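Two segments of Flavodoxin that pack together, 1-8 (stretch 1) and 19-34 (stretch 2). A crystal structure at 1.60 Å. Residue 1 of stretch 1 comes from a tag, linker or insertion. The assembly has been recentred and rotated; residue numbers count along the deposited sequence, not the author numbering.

Stretch 1 (1-8) GMALAKIV
Stretch 2 19-34: IADIVADKLRDLGLDV

Residues 4-8 form an extended strand (phi near -110°, psi 117° to 134°), and helix 19-29 runs back across it nearly antiparallel, at 171°, with the axes 9.4 Å apart at closest approach. The helix ends in a Schellman turn: Gly-31 takes phi 97°, psi 5°, where a CB would jam against the preceding carbonyl, and Gly-31 N and Leu-32 N bond back to Arg-28 O (2.9 Å) and Leu-27 O (3.0 Å). That reversal lets strand 33-34 lie parallel to the first, Leu-4 paired with Asp-33 and Ala-5 with Val-34, each CA-CA 4.8 Å. Three backbone hydrogen bonds stitch the edges: Met-2 N to Gly-31 O (2.7 Å), Asp-33 N to Ala-3 O (2.9 Å) and Ala-5 N to Asp-33 O (3.0 Å).

Strand alternation sorts the side chains. Ala-5 and Ile-7 face the helix, whereas Lys-6 and Val-8 point away. Ala-5 packs its CB 3.8 Å from Leu-27 CD1 and 4.2 Å from Leu-32 CD2. Ile-7 (m, t) buries the most area; its CD1 lies 3.7 Å from Ala-24 CB and 3.8 Å from Val-34 CG2, while its CG2 meets Ala-20 CB at 3.9 Å. All are apolar contacts between aliphatic groups, and with Ala-5 and Ile-7 both buried, hydrophobic burial is what they share. On the other face, Leu-4 (t, p) rests CD1 3.9 Å from Asp-33 CB, an aliphatic contact.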

ATOM      1  N   GLY A   1       6.875   7.390  18.948  1.00 34.42           N
ATOM      2  CA  GLY A   1       6.601   6.006  18.431  1.00 33.18           C
ATOM      3  C   GLY A   1       7.824   5.361  17.789  1.00 28.28           C
ATOM      4  O   GLY A   1       8.829   6.009  17.524  1.00 27.35           O
ATOM      5  N   MET A   2       7.693   4.085  17.448  1.00 25.94           N
ATOM      6  CA  MET A   2       8.755   3.336  16.756  1.00 23.50           C
ATOM      7  C   MET A   2       9.232   4.000  15.462  1.00 27.82           C
ATOM      8  O   MET A   2      10.423   3.937  15.132  1.00 27.69           O
ATOM      9  CB  MET A   2       8.323   1.880  16.527  1.00 25.69           C
ATOM     10  CG  MET A   2       9.343   1.005  15.765  1.00 26.88           C
ATOM     11  SD  MET A   2       8.968  -0.734  16.114  1.00 31.11           S
ATOM     12  CE  MET A   2      10.298  -1.528  15.218  1.00 26.82           C
ATOM     13  N   ALA A   3       8.297   4.667  14.759  1.00 26.22           N
ATOM     14  CA  ALA A   3       8.496   5.325  13.450  1.00 21.41           C
ATOM     15  C   ALA A   3       7.086   5.834  13.032  1.00 19.78           C
ATOM     16  O   ALA A   3       6.117   5.541  13.735  1.00 17.23           O
ATOM     17  CB  ALA A   3       9.061   4.318  12.449  1.00 22.31           C
ATOM     18  N   LEU A   4       6.993   6.540  11.904  1.00 18.66           N
ATOM     19  CA  LEU A   4       5.721   7.001  11.313  1.00 16.32           C
ATOM     20  C   LEU A   4       5.458   6.275   9.961  1.00 14.92           C
ATOM     21  O   LEU A   4       6.322   6.317   9.094  1.00 14.91           O
ATOM     22  CB  LEU A   4       5.794   8.500  11.075  1.00 16.87           C
ATOM     23  CG  LEU A   4       4.556   9.085  10.333  1.00 16.46           C
ATOM     24  CD1 LEU A   4       3.323   8.698  11.071  1.00 17.25           C
ATOM     25  CD2 LEU A   4       4.679  10.600  10.106  1.00 18.04           C
ATOM     26  N   ALA A   5       4.366   5.514   9.858  1.00 13.49           N
ATOM     27  CA  ALA A   5       3.942   4.849   8.610  1.00 12.22           C
ATOM     28  C   ALA A   5       2.685   5.598   8.083  1.00 12.76           C
ATOM     29  O   ALA A   5       1.771   5.890   8.867  1.00 13.15           O
ATOM     30  CB  ALA A   5       3.621   3.421   8.872  1.00 11.12           C
ATOM     31  N   LYS A   6       2.653   5.914   6.772  1.00 11.44           N
ATOM     32  CA  LYS A   6       1.456   6.507   6.082  1.00 11.93           C
ATOM     33  C   LYS A   6       0.963   5.454   5.101  1.00 11.39           C
ATOM     34  O   LYS A   6       1.752   4.988   4.260  1.00 11.63           O
ATOM     35  CB  LYS A   6       1.809   7.819   5.433  1.00 11.39           C
ATOM     36  CG  LYS A   6       1.955   8.986   6.415  1.00 11.93           C
ATOM     37  CD  LYS A   6       2.359  10.260   5.678  1.00 13.09           C
ATOM     38  CE  LYS A   6       2.437  11.542   6.503  1.00 14.85           C
ATOM     39  NZ  LYS A   6       1.155  11.865   7.097  1.00 16.51           N
ATOM     40  N   ILE A   7      -0.252   4.981   5.319  1.00 10.36           N
ATOM     41  CA  ILE A   7      -0.907   4.006   4.443  1.00 10.39           C
ATOM     42  C   ILE A   7      -1.980   4.731   3.639  1.00 12.07           C
ATOM     43  O   ILE A   7      -2.881   5.400   4.242  1.00 11.85           O
ATOM     44  CB  ILE A   7      -1.531   2.842   5.291  1.00 11.55           C
ATOM     45  CG1 ILE A   7      -0.476   2.119   6.128  1.00 12.15           C
ATOM     46  CG2 ILE A   7      -2.349   1.857   4.435  1.00 11.79           C
ATOM     47  CD1 ILE A   7      -1.063   1.089   7.102  1.00 13.39           C
ATOM     48  N   VAL A   8      -1.906   4.643   2.316  1.00 11.31           N
ATOM     49  CA  VAL A   8      -2.896   5.296   1.438  1.00 11.84           C
ATOM     50  C   VAL A   8      -3.617   4.210   0.698  1.00 11.47           C
ATOM     51  O   VAL A   8      -2.960   3.353   0.071  1.00 10.78           O
ATOM     52  CB  VAL A   8      -2.219   6.309   0.507  1.00 12.77           C
ATOM     53  CG1 VAL A   8      -3.268   6.979  -0.392  1.00 13.11           C
ATOM     54  CG2 VAL A   8      -1.442   7.318   1.334  1.00 13.41           C
ATOM     55  N   ILE A  19      -7.921  -4.633   4.230  1.00 12.77           N
ATOM     56  CA  ILE A  19      -6.501  -5.026   4.135  1.00 12.83           C
ATOM     57  C   ILE A  19      -5.587  -3.956   4.647  1.00 12.47           C
ATOM     58  O   ILE A  19      -4.623  -4.271   5.371  1.00 12.79           O
ATOM     59  CB  ILE A  19      -6.211  -5.407   2.677  1.00 14.16           C
ATOM     60  CG1 ILE A  19      -6.889  -6.764   2.324  1.00 14.42           C
ATOM     61  CG2 ILE A  19      -4.741  -5.301   2.312  1.00 17.62           C
ATOM     62  CD1 ILE A  19      -7.002  -6.942   0.790  1.00 14.84           C
ATOM     63  N   ALA A  20      -5.834  -2.697   4.261  1.00 11.33           N
ATOM     64  CA  ALA A  20      -5.059  -1.556   4.770  1.00 12.02           C
ATOM     65  C   ALA A  20      -5.131  -1.538   6.306  1.00 12.45           C
ATOM     66  O   ALA A  20      -4.144  -1.282   7.022  1.00 11.56           O
ATOM     67  CB  ALA A  20      -5.635  -0.256   4.195  1.00 12.27           C
ATOM     68  N   ASP A  21      -6.349  -1.717   6.802  1.00 15.12           N
ATOM     69  CA  ASP A  21      -6.603  -1.724   8.241  1.00 16.01           C
ATOM     70  C   ASP A  21      -5.902  -2.840   9.011  1.00 14.27           C
ATOM     71  O   ASP A  21      -5.406  -2.566  10.142  1.00 15.02           O
ATOM     72  CB  ASP A  21      -8.119  -1.706   8.496  1.00 16.65           C
ATOM     73  CG  ASP A  21      -8.759  -0.365   8.184  1.00 19.26           C
ATOM     74  OD1 ASP A  21      -8.086   0.730   8.179  1.00 21.62           O
ATOM     75  OD2 ASP A  21     -10.011  -0.423   7.978  1.00 21.14           O
ATOM     76  N   ILE A  22      -5.815  -4.029   8.416  1.00 12.78           N
ATOM     77  CA  ILE A  22      -5.059  -5.109   9.015  1.00 13.21           C
ATOM     78  C   ILE A  22      -3.585  -4.730   9.179  1.00 13.61           C
ATOM     79  O   ILE A  22      -2.957  -5.035  10.212  1.00 12.05           O
ATOM     80  CB  ILE A  22      -5.234  -6.405   8.205  1.00 13.96           C
ATOM     81  CG1 ILE A  22      -6.666  -6.898   8.328  1.00 15.59           C
ATOM     82  CG2 ILE A  22      -4.207  -7.493   8.513  1.00 14.85           C
ATOM     83  CD1 ILE A  22      -7.118  -7.755   7.178  1.00 17.48           C
ATOM     84  N   VAL A  23      -3.011  -4.169   8.107  1.00 11.37           N
ATOM     85  CA  VAL A  23      -1.614  -3.758   8.168  1.00 12.23           C
ATOM     86  C   VAL A  23      -1.389  -2.660   9.206  1.00 11.66           C
ATOM     87  O   VAL A  23      -0.481  -2.775  10.027  1.00 13.31           O
ATOM     88  CB  VAL A  23      -1.141  -3.293   6.770  1.00 11.79           C
ATOM     89  CG1 VAL A  23       0.254  -2.703   6.838  1.00 12.03           C
ATOM     90  CG2 VAL A  23      -1.203  -4.475   5.763  1.00 11.02           C
ATOM     91  N   ALA A  24      -2.264  -1.634   9.210  1.00 12.21           N
ATOM     92  CA  ALA A  24      -2.211  -0.533  10.150  1.00 12.39           C
ATOM     93  C   ALA A  24      -2.262  -1.037  11.575  1.00 13.42           C
ATOM     94  O   ALA A  24      -1.500  -0.557  12.379  1.00 14.45           O
ATOM     95  CB  ALA A  24      -3.374   0.408   9.965  1.00 12.62           C
ATOM     96  N   ASP A  25      -3.160  -1.988  11.849  1.00 13.48           N
ATOM     97  CA  ASP A  25      -3.349  -2.493  13.208  1.00 15.10           C
ATOM     98  C   ASP A  25      -2.106  -3.220  13.707  1.00 14.19           C
ATOM     99  O   ASP A  25      -1.712  -3.033  14.906  1.00 15.11           O
ATOM    100  CB  ASP A  25      -4.611  -3.299  13.316  1.00 17.33           C
ATOM    101  CG  ASP A  25      -5.862  -2.424  13.239  1.00 19.48           C
ATOM    102  OD1 ASP A  25      -5.742  -1.168  13.343  1.00 24.66           O
ATOM    103  OD2 ASP A  25      -6.915  -3.031  13.088  1.00 23.27           O
ATOM    104  N   LYS A  26      -1.438  -3.993  12.844  1.00 12.27           N
ATOM    105  CA  LYS A  26      -0.218  -4.699  13.310  1.00 12.16           C
ATOM    106  C   LYS A  26       0.875  -3.634  13.574  1.00 11.49           C
ATOM    107  O   LYS A  26       1.574  -3.671  14.586  1.00 12.17           O
ATOM    108  CB  LYS A  26       0.182  -5.819  12.356  1.00 11.83           C
ATOM    109  CG  LYS A  26       1.540  -6.486  12.650  1.00 12.24           C
ATOM    110  CD  LYS A  26       1.579  -7.145  14.000  1.00 11.59           C
ATOM    111  CE  LYS A  26       0.662  -8.410  14.028  1.00 12.63           C
ATOM    112  NZ  LYS A  26       0.780  -9.196  15.311  1.00 12.29           N
ATOM    113  N   LEU A  27       1.054  -2.676  12.657  1.00 10.90           N
ATOM    114  CA  LEU A  27       2.039  -1.611  12.862  1.00 11.29           C
ATOM    115  C   LEU A  27       1.823  -0.808  14.158  1.00 12.35           C
ATOM    116  O   LEU A  27       2.815  -0.502  14.854  1.00 11.92           O
ATOM    117  CB  LEU A  27       2.195  -0.697  11.655  1.00 12.43           C
ATOM    118  CG  LEU A  27       2.744  -1.285  10.370  1.00 11.86           C
ATOM    119  CD1 LEU A  27       2.683  -0.242   9.210  1.00 11.72           C
ATOM    120  CD2 LEU A  27       4.168  -1.795  10.531  1.00 11.31           C
ATOM    121  N   ARG A  28       0.558  -0.521  14.465  1.00 14.03           N
ATOM    122  CA  ARG A  28       0.253   0.157  15.737  1.00 13.16           C
ATOM    123  C   ARG A  28       0.615  -0.716  16.932  1.00 14.12           C
ATOM    124  O   ARG A  28       1.272  -0.244  17.851  1.00 14.41           O
ATOM    125  CB  ARG A  28      -1.202   0.616  15.793  1.00 14.24           C
ATOM    126  CG  ARG A  28      -1.489   1.750  14.841  1.00 15.03           C
ATOM    127  CD  ARG A  28      -2.973   2.124  14.851  1.00 18.89           C
ATOM    128  NE  ARG A  28      -3.250   3.315  14.061  1.00 19.19           N
ATOM    129  CZ  ARG A  28      -4.206   3.425  13.144  1.00 23.21           C
ATOM    130  NH1 ARG A  28      -5.026   2.424  12.874  1.00 25.55           N
ATOM    131  NH2 ARG A  28      -4.327   4.585  12.480  1.00 25.19           N
ATOM    132  N   ASP A  29       0.298  -1.993  16.849  1.00 13.90           N
ATOM    133  CA  ASP A  29       0.618  -2.938  17.941  1.00 14.89           C
ATOM    134  C   ASP A  29       2.107  -3.042  18.148  1.00 15.96           C
ATOM    135  O   ASP A  29       2.522  -3.391  19.272  1.00 16.87           O
ATOM    136  CB  ASP A  29       0.067  -4.335  17.659  1.00 16.04           C
ATOM    137  CG  ASP A  29      -1.466  -4.459  17.877  1.00 16.13           C
ATOM    138  OD1 ASP A  29      -2.062  -3.564  18.548  1.00 17.26           O
ATOM    139  OD2 ASP A  29      -2.022  -5.489  17.422  1.00 17.84           O
ATOM    140  N   LEU A  30       2.910  -2.823  17.090  1.00 13.09           N
ATOM    141  CA  LEU A  30       4.400  -2.800  17.175  1.00 12.55           C
ATOM    142  C   LEU A  30       4.996  -1.471  17.620  1.00 12.63           C
ATOM    143  O   LEU A  30       6.209  -1.298  17.755  1.00 14.36           O
ATOM    144  CB  LEU A  30       5.011  -3.286  15.861  1.00 13.13           C
ATOM    145  CG  LEU A  30       4.641  -4.724  15.463  1.00 14.21           C
ATOM    146  CD1 LEU A  30       5.114  -5.085  14.043  1.00 16.34           C
ATOM    147  CD2 LEU A  30       5.183  -5.784  16.426  1.00 14.43           C
ATOM    148  N   GLY A  31       4.132  -0.523  17.883  1.00 13.09           N
ATOM    149  CA  GLY A  31       4.604   0.761  18.384  1.00 14.21           C
ATOM    150  C   GLY A  31       4.788   1.879  17.425  1.00 16.14           C
ATOM    151  O   GLY A  31       5.271   2.946  17.820  1.00 18.57           O
ATOM    152  N   LEU A  32       4.421   1.694  16.144  1.00 14.62           N
ATOM    153  CA  LEU A  32       4.513   2.817  15.205  1.00 15.47           C
ATOM    154  C   LEU A  32       3.272   3.755  15.329  1.00 15.83           C
ATOM    155  O   LEU A  32       2.196   3.330  15.761  1.00 17.09           O
ATOM    156  CB  LEU A  32       4.649   2.343  13.734  1.00 16.23           C
ATOM    157  CG  LEU A  32       5.925   1.639  13.326  1.00 15.49           C
ATOM    158  CD1 LEU A  32       5.986   0.198  13.806  1.00 15.74           C
ATOM    159  CD2 LEU A  32       6.046   1.686  11.808  1.00 15.40           C
ATOM    160  N   ASP A  33       3.488   5.011  14.934  1.00 17.43           N
ATOM    161  CA  ASP A  33       2.391   5.923  14.670  1.00 20.37           C
ATOM    162  C   ASP A  33       1.976   5.605  13.253  1.00 16.93           C
ATOM    163  O   ASP A  33       2.849   5.500  12.397  1.00 17.49           O
ATOM    164  CB  ASP A  33       2.843   7.371  14.723  1.00 23.66           C
ATOM    165  CG  ASP A  33       3.002   7.870  16.134  1.00 28.78           C
ATOM    166  OD1 ASP A  33       3.542   8.972  16.298  1.00 31.93           O
ATOM    167  OD2 ASP A  33       2.558   7.159  17.050  1.00 32.53           O
ATOM    168  N   VAL A  34       0.683   5.486  13.011  1.00 17.03           N
ATOM    169  CA  VAL A  34       0.209   5.219  11.649  1.00 17.88           C
ATOM    170  C   VAL A  34      -0.964   6.093  11.238  1.00 18.59           C
ATOM    171  O   VAL A  34      -1.931   6.265  12.023  1.00 18.17           O
ATOM    172  CB  VAL A  34       0.202   3.719  11.225  1.00 19.81           C
ATOM    173  CG1 VAL A  34       0.768   2.738  12.243  1.00 17.76           C
ATOM    174  CG2 VAL A  34      -0.911   3.231  10.286  1.00 18.89           C
TER